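Local coordinates for ArtJ (Geobacillus stearothermophilus, PDB 2PVU), which binds arginine, lysine and histidine and probably delivers them to its cognate ATP-binding cassette transporter, Art(MP)2, at residues A[119-124]-A[226-231]; A[87-92]-A[104-109]. All blocks are in the same frame, centred on the assembly; numbering follows the deposited sequence.

Contact 1: residues A[119-124]-A[226-231]; sequences DFSDPY and YGMIFP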
loop_
_atom_site.group_PDB
_atom_site.type_symbol
_atom_site.label_atom_id
_atom_site.label_comp_id
_atom_site.label_asym_id
_atom_site.label_seq_id
_atom_site.Cartn_x
_atom_site.Cartn_y
_atom_site.Cartn_z
ATOM N N ASP A 119 -10.628 12.121 0.235
ATOM C CA ASP A 119 -9.544 13.107 0.109
ATOM C C ASP A 119 -8.237 12.421 0.447
ATOM O O ASP A 119 -8.228 11.462 1.238
ATOM C CB ASP A 119 -9.769 14.263 1.085
ATOM C CG ASP A 119 -10.803 15.245 0.601
ATOM O OD1 ASP A 119 -11.164 15.254 -0.597
ATOM O OD2 ASP A 119 -11.254 16.028 1.441
ATOM N N PHE A 120 -7.135 12.900 -0.134
ATOM C CA PHE A 120 -5.791 12.374 0.161
ATOM C C PHE A 120 -4.867 13.447 0.667
ATOM O O PHE A 120 -5.009 14.637 0.281
ATOM C CB PHE A 120 -5.146 11.777 -1.107
ATOM C CG PHE A 120 -5.780 10.460 -1.566
ATOM C CD1 PHE A 120 -5.349 9.266 -1.028
ATOM C CD2 PHE A 120 -6.809 10.442 -2.482
ATOM C CE1 PHE A 120 -5.895 8.021 -1.429
ATOM C CE2 PHE A 120 -7.374 9.195 -2.892
ATOM C CZ PHE A 120 -6.934 8.009 -2.357
ATOM N N SER A 121 -3.901 13.031 1.495
ATOM C CA SER A 121 -2.764 13.876 1.833
ATOM C C SER A 121 -1.888 14.095 0.579
ATOM O O SER A 121 -2.086 13.413 -0.464
ATOM C CB SER A 121 -1.921 13.199 2.945
ATOM O OG SER A 121 -1.160 12.095 2.433
ATOM N N ASP A 122 -0.932 15.028 0.675
ATOM C CA ASP A 122 0.177 15.086 -0.280
ATOM C C ASP A 122 0.880 13.721 -0.335
ATOM O O ASP A 122 0.855 12.970 0.643
ATOM C CB ASP A 122 1.184 16.168 0.119
ATOM C CG ASP A 122 0.570 17.547 0.122
ATOM O OD1 ASP A 122 -0.177 17.871 -0.828
ATOM O OD2 ASP A 122 0.857 18.322 1.056
ATOM N N PRO A 123 1.516 13.403 -1.463
ATOM C CA PRO A 123 2.113 12.045 -1.532
ATOM C C PRO A 123 3.245 11.843 -0.558
ATOM O O PRO A 123 3.981 12.781 -0.246
ATOM C CB PRO A 123 2.645 11.945 -2.957
ATOM C CG PRO A 123 2.464 13.247 -3.613
ATOM C CD PRO A 123 1.673 14.174 -2.716
ATOM N N TYR A 124 3.402 10.626 -0.075
ATOM C CA TYR A 124 4.524 10.339 0.816
ATOM C C TYR A 124 5.396 9.193 0.341
ATOM O O TYR A 124 6.325 8.796 1.044
ATOM C CB TYR A 124 4.013 10.072 2.264
ATOM C CG TYR A 124 3.270 8.733 2.453
ATOM C CD1 TYR A 124 3.964 7.522 2.582
ATOM C CD2 TYR A 124 1.877 8.699 2.484
ATOM C CE1 TYR A 124 3.278 6.264 2.746
ATOM C CE2 TYR A 124 1.171 7.463 2.626
ATOM C CZ TYR A 124 1.856 6.275 2.765
ATOM O OH TYR A 124 1.152 5.093 2.922
ATOM N N TYR A 226 1.714 7.056 -2.987
ATOM C CA TYR A 226 0.830 6.743 -1.865
ATOM C C TYR A 226 0.443 8.029 -1.134
ATOM O O TYR A 226 1.255 8.970 -1.083
ATOM C CB TYR A 226 1.531 5.871 -0.825
ATOM C CG TYR A 226 1.938 4.526 -1.306
ATOM C CD1 TYR A 226 1.388 3.961 -2.475
ATOM C CD2 TYR A 226 2.819 3.780 -0.546
ATOM C CE1 TYR A 226 1.789 2.673 -2.895
ATOM C CE2 TYR A 226 3.191 2.487 -0.923
ATOM C CZ TYR A 226 2.720 1.967 -2.093
ATOM O OH TYR A 226 3.153 0.693 -2.414
ATOM N N GLY A 227 -0.799 8.078 -0.651
ATOM C CA GLY A 227 -1.269 9.187 0.212
ATOM C C GLY A 227 -1.969 8.589 1.432
ATOM O O GLY A 227 -2.467 7.456 1.394
ATOM N N MET A 228 -1.969 9.346 2.542
ATOM C CA MET A 228 -2.882 9.047 3.651
ATOM C C MET A 228 -4.261 9.424 3.117
ATOM O O MET A 228 -4.354 10.241 2.220
ATOM C CB MET A 228 -2.462 9.860 4.877
ATOM C CG MET A 228 -1.257 9.186 5.575
ATOM S SD MET A 228 -0.443 10.295 6.703
ATOM C CE MET A 228 0.628 11.238 5.638
ATOM N N ILE A 229 -5.320 8.788 3.605
ATOM C CA ILE A 229 -6.660 8.976 3.026
ATOM C C ILE A 229 -7.661 9.397 4.108
ATOM O O ILE A 229 -7.478 9.094 5.284
ATOM C CB ILE A 229 -7.109 7.680 2.337
ATOM C CG1 ILE A 229 -8.390 7.889 1.517
ATOM C CG2 ILE A 229 -7.360 6.567 3.394
ATOM C CD1 ILE A 229 -8.755 6.687 0.671
ATOM N N PHE A 230 -8.685 10.149 3.708
ATOM C CA PHE A 230 -9.633 10.768 4.655
ATOM C C PHE A 230 -11.003 10.704 4.048
ATOM O O PHE A 230 -11.127 10.711 2.821
ATOM C CB PHE A 230 -9.311 12.269 4.855
ATOM C CG PHE A 230 -7.903 12.536 5.341
ATOM C CD1 PHE A 230 -7.589 12.432 6.699
ATOM C CD2 PHE A 230 -6.916 12.836 4.442
ATOM C CE1 PHE A 230 -6.251 12.663 7.173
ATOM C CE2 PHE A 230 -5.578 13.067 4.883
ATOM C CZ PHE A 230 -5.250 12.960 6.229
ATOM N N PRO A 231 -12.045 10.723 4.907
ATOM C CA PRO A 231 -13.359 10.965 4.342
ATOM C C PRO A 231 -13.338 12.325 3.654
ATOM O O PRO A 231 -12.593 13.238 4.043
ATOM C CB PRO A 231 -14.280 11.040 5.564
ATOM C CG PRO A 231 -13.534 10.236 6.682
ATOM C CD PRO A 231 -12.057 10.540 6.374
HETATM O O HOH W 1 -1.537 5.004 2.624
#

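Contact 2: residues A[87-92]-A[104-109]; sequences IGWDPL and GISGIT. With LYS (lysine), chain E.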
loop_
_atom_site.group_PDB
_atom_site.type_symbol
_atom_site.label_atom_id
_atom_site.label_comp_id
_atom_site.label_asym_id
_atom_site.label_seq_id
_atom_site.Cartn_x
_atom_site.Cartn_y
_atom_site.Cartn_z
ATOM N N ILE A 87 -8.234 -2.950 10.374
ATOM C CA ILE A 87 -9.599 -3.280 10.035
ATOM C C ILE A 87 -9.790 -4.021 8.736
ATOM O O ILE A 87 -10.909 -4.504 8.456
ATOM C CB ILE A 87 -10.537 -2.071 10.117
ATOM C CG1 ILE A 87 -10.021 -0.930 9.255
ATOM C CG2 ILE A 87 -10.704 -1.660 11.605
ATOM C CD1 ILE A 87 -11.041 0.236 9.126
ATOM N N GLY A 88 -8.728 -4.142 7.947
ATOM C CA GLY A 88 -8.861 -4.912 6.708
ATOM C C GLY A 88 -9.171 -3.944 5.561
ATOM O O GLY A 88 -9.580 -2.808 5.791
ATOM N N TRP A 89 -8.949 -4.392 4.333
ATOM C CA TRP A 89 -8.845 -3.481 3.200
ATOM C C TRP A 89 -10.241 -3.000 2.782
ATOM O O TRP A 89 -10.510 -1.781 2.680
ATOM C CB TRP A 89 -8.163 -4.246 2.060
ATOM C CG TRP A 89 -7.969 -3.489 0.759
ATOM C CD1 TRP A 89 -8.605 -3.747 -0.467
ATOM C CD2 TRP A 89 -7.130 -2.371 0.548
ATOM N NE1 TRP A 89 -8.150 -2.864 -1.420
ATOM C CE2 TRP A 89 -7.261 -1.992 -0.817
ATOM C CE3 TRP A 89 -6.269 -1.621 1.385
ATOM C CZ2 TRP A 89 -6.536 -0.905 -1.365
ATOM C CZ3 TRP A 89 -5.527 -0.536 0.833
ATOM C CH2 TRP A 89 -5.656 -0.195 -0.516
ATOM N N ASP A 90 -11.116 -3.937 2.462
ATOM C CA ASP A 90 -12.426 -3.499 2.000
ATOM C C ASP A 90 -13.214 -2.775 3.125
ATOM O O ASP A 90 -13.863 -1.730 2.883
ATOM C CB ASP A 90 -13.194 -4.644 1.335
ATOM C CG ASP A 90 -12.626 -4.956 -0.061
ATOM O OD1 ASP A 90 -12.728 -4.092 -0.967
ATOM O OD2 ASP A 90 -12.050 -6.036 -0.249
ATOM N N PRO A 91 -13.147 -3.308 4.355
ATOM C CA PRO A 91 -13.723 -2.547 5.481
ATOM C C PRO A 91 -13.177 -1.164 5.657
ATOM O O PRO A 91 -13.937 -0.289 6.075
ATOM C CB PRO A 91 -13.380 -3.396 6.702
ATOM C CG PRO A 91 -13.442 -4.856 6.111
ATOM C CD PRO A 91 -12.695 -4.650 4.775
ATOM N N LEU A 92 -11.886 -0.965 5.371
ATOM C CA LEU A 92 -11.249 0.361 5.540
ATOM C C LEU A 92 -11.991 1.389 4.672
ATOM O O LEU A 92 -12.355 2.490 5.143
ATOM C CB LEU A 92 -9.756 0.297 5.207
ATOM C CG LEU A 92 -9.019 1.649 5.084
ATOM C CD1 LEU A 92 -9.191 2.438 6.393
ATOM C CD2 LEU A 92 -7.542 1.409 4.736
ATOM N N GLY A 104 -7.001 6.942 7.041
ATOM C CA GLY A 104 -6.382 5.661 6.743
ATOM C C GLY A 104 -4.946 5.838 6.304
ATOM O O GLY A 104 -4.584 6.860 5.708
ATOM N N ILE A 105 -4.125 4.833 6.573
ATOM C CA ILE A 105 -2.778 4.747 5.971
ATOM C C ILE A 105 -2.556 3.258 5.740
ATOM O O ILE A 105 -2.780 2.455 6.645
ATOM C CB ILE A 105 -1.620 5.431 6.826
ATOM C CG1 ILE A 105 -0.329 5.592 5.979
ATOM C CG2 ILE A 105 -1.369 4.711 8.122
ATOM C CD1 ILE A 105 0.830 6.214 6.704
ATOM N N SER A 106 -2.246 2.882 4.495
ATOM C CA SER A 106 -2.275 1.440 4.154
ATOM C C SER A 106 -1.691 1.203 2.744
ATOM O O SER A 106 -2.270 0.400 1.979
ATOM C CB SER A 106 -3.731 0.925 4.242
ATOM O OG SER A 106 -3.855 -0.497 4.364
ATOM N N GLY A 107 -0.599 1.903 2.402
ATOM C CA GLY A 107 0.069 1.719 1.084
ATOM C C GLY A 107 -0.943 2.076 -0.004
ATOM O O GLY A 107 -0.981 1.449 -1.041
ATOM N N ILE A 108 -1.734 3.109 0.235
ATOM C CA ILE A 108 -2.860 3.488 -0.694
ATOM C C ILE A 108 -2.468 4.439 -1.791
ATOM O O ILE A 108 -2.136 5.599 -1.519
ATOM C CB ILE A 108 -4.040 4.157 0.073
ATOM C CG1 ILE A 108 -4.437 3.264 1.259
ATOM C CG2 ILE A 108 -5.263 4.378 -0.941
ATOM C CD1 ILE A 108 -5.296 4.025 2.364
ATOM N N THR A 109 -2.580 3.983 -3.030
ATOM C CA THR A 109 -2.280 4.830 -4.185
ATOM C C THR A 109 -3.331 5.913 -4.334
ATOM O O THR A 109 -4.533 5.658 -4.278
ATOM C CB THR A 109 -2.193 3.993 -5.466
ATOM O OG1 THR A 109 -1.156 3.003 -5.323
ATOM C CG2 THR A 109 -1.907 4.862 -6.691
HETATM N N LYS E . -1.150 0.647 -3.668
HETATM C CA LYS E . -2.193 -0.297 -4.191
HETATM C C LYS E . -3.574 0.366 -4.089
HETATM O O LYS E . -4.555 -0.171 -4.582
HETATM C CB LYS E . -2.194 -1.587 -3.378
HETATM C CG LYS E . -2.467 -1.325 -1.876
HETATM C CD LYS E . -2.956 -2.601 -1.161
HETATM C CE LYS E . -2.712 -2.471 0.335
HETATM N NZ LYS E . -3.371 -3.649 1.116
HETATM O OXT LYS E . -3.727 1.451 -3.487
#

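Contact 1: residues A[119-124]-A[226-231]
Backbone bonds tie Asp119 to Phe230 in both directions, with Asp119 N to Phe230 O at 3.0 Å, where strand 118-120 pairs antiparallel with strand 224-231 in a mixed sheet of this family 3 solute-binding protein. Ser121 N to Met228 O continues the ladder; past Asp122, where the chain bows away from its partner, pairing resumes with Tyr124 N to Tyr226 O at 2.9 Å. In between, Ser121 OG, set between its own backbone N and carbonyl carbon (chi1 74°), accepts from Met228 N at 2.9 Å and donates to Asp122 O.

Among apolar contacts, Phe120 and Ile229 lie side by side, CG1 of Ile229 over the phenyl face, 4.2 Å from the ring centroid. Tyr226 CB sits over one face of the Tyr124 ring, 3.6 Å from CZ, while Met228 N meets that ring in plane at its edge. Val240 of helix 237-249 covers Met228 and Phe230.

A water donates to Tyr124 OH (2.7 Å) and to Gly227 O; the same hydroxyl also bonds Asp67. A leucine in place of Tyr124 would probably leave this water and Asp67 without their phenolic partner. Where regular pairing stops, Ser121 OG and a water thus meet Met228 N and Gly227 O, and Tyr124 N binds the carbonyl of pocket residue Tyr226.

Contact 2: residues A[87-92]-A[104-109]
The alpha-amino nitrogen of the bound lysine is gripped by Gly107 O at 2.8 Å and by Thr109 OG1 at 2.9 Å. Thr109 N gives a nearly straight bond (169°) to the ligand's carboxylate oxygen OXT. Thr109 thereby meets both ends of the amino-acid head group, its OG1 placed beside its own backbone N (chi1 -60°) and also bonded to Glu224. Arg114, Gln153, Thr157 and Asp196 add further hydrogen bonds to the ligand.

The aliphatic tail runs over one face of the Trp89 indole. The ligand's CE lies 3.5 Å from Trp89 CZ3, and its NZ stands above the ring plane, displaced toward the rim. With CG anti to the backbone N (chi1 179°), Trp89 extends from the first turn of helix 89-98 to the loop 104-109, and its NE1 is held by Ala155 O. Ser106 OG meets the indole edge in plane and is itself bonded to Asp49 N; Ile108 CG1 approaches Trp89 CZ3 obliquely at 4.0 Å.

Behind the indole, Leu92 CD2 packs on Ser106 CB at 3.9 Å and on Ile108 CD1, and Leu92 CD1 faces Gly104 CA. Within these segments, then, the loop bonds the head group and Trp89 offers a flat apolar face to the tail, which is consistent with a pocket that accepts different basic side chains.

Overall arrangement
Contacts 1 and 2 have centres about 11 Å apart, and both are buried. Segment 226-231 pairs with 119-124 and also bonds segment 104-109: Gly104 N lies 2.8 Å from Ile229 O, and Gly227 N lies 2.9 Å from Ile108 O, both probable hydrogen bonds. Packing reinforces this, with Ile229 CG2 at 3.4 Å from Ile108 CD1 and Tyr124 OH at 3.4 Å from Ile105 CG1. Contact 2 supplies Trp89 and residues 106-109 to the lysine pocket; contact 1 adds Tyr226, whose side chain comes within about 4 Å of the bound lysine (nearest atoms) and whose hydroxyl bonds Asp196, another pocket residue. Segment 226-231 thus joins both contacts and reaches the ligand through Tyr226.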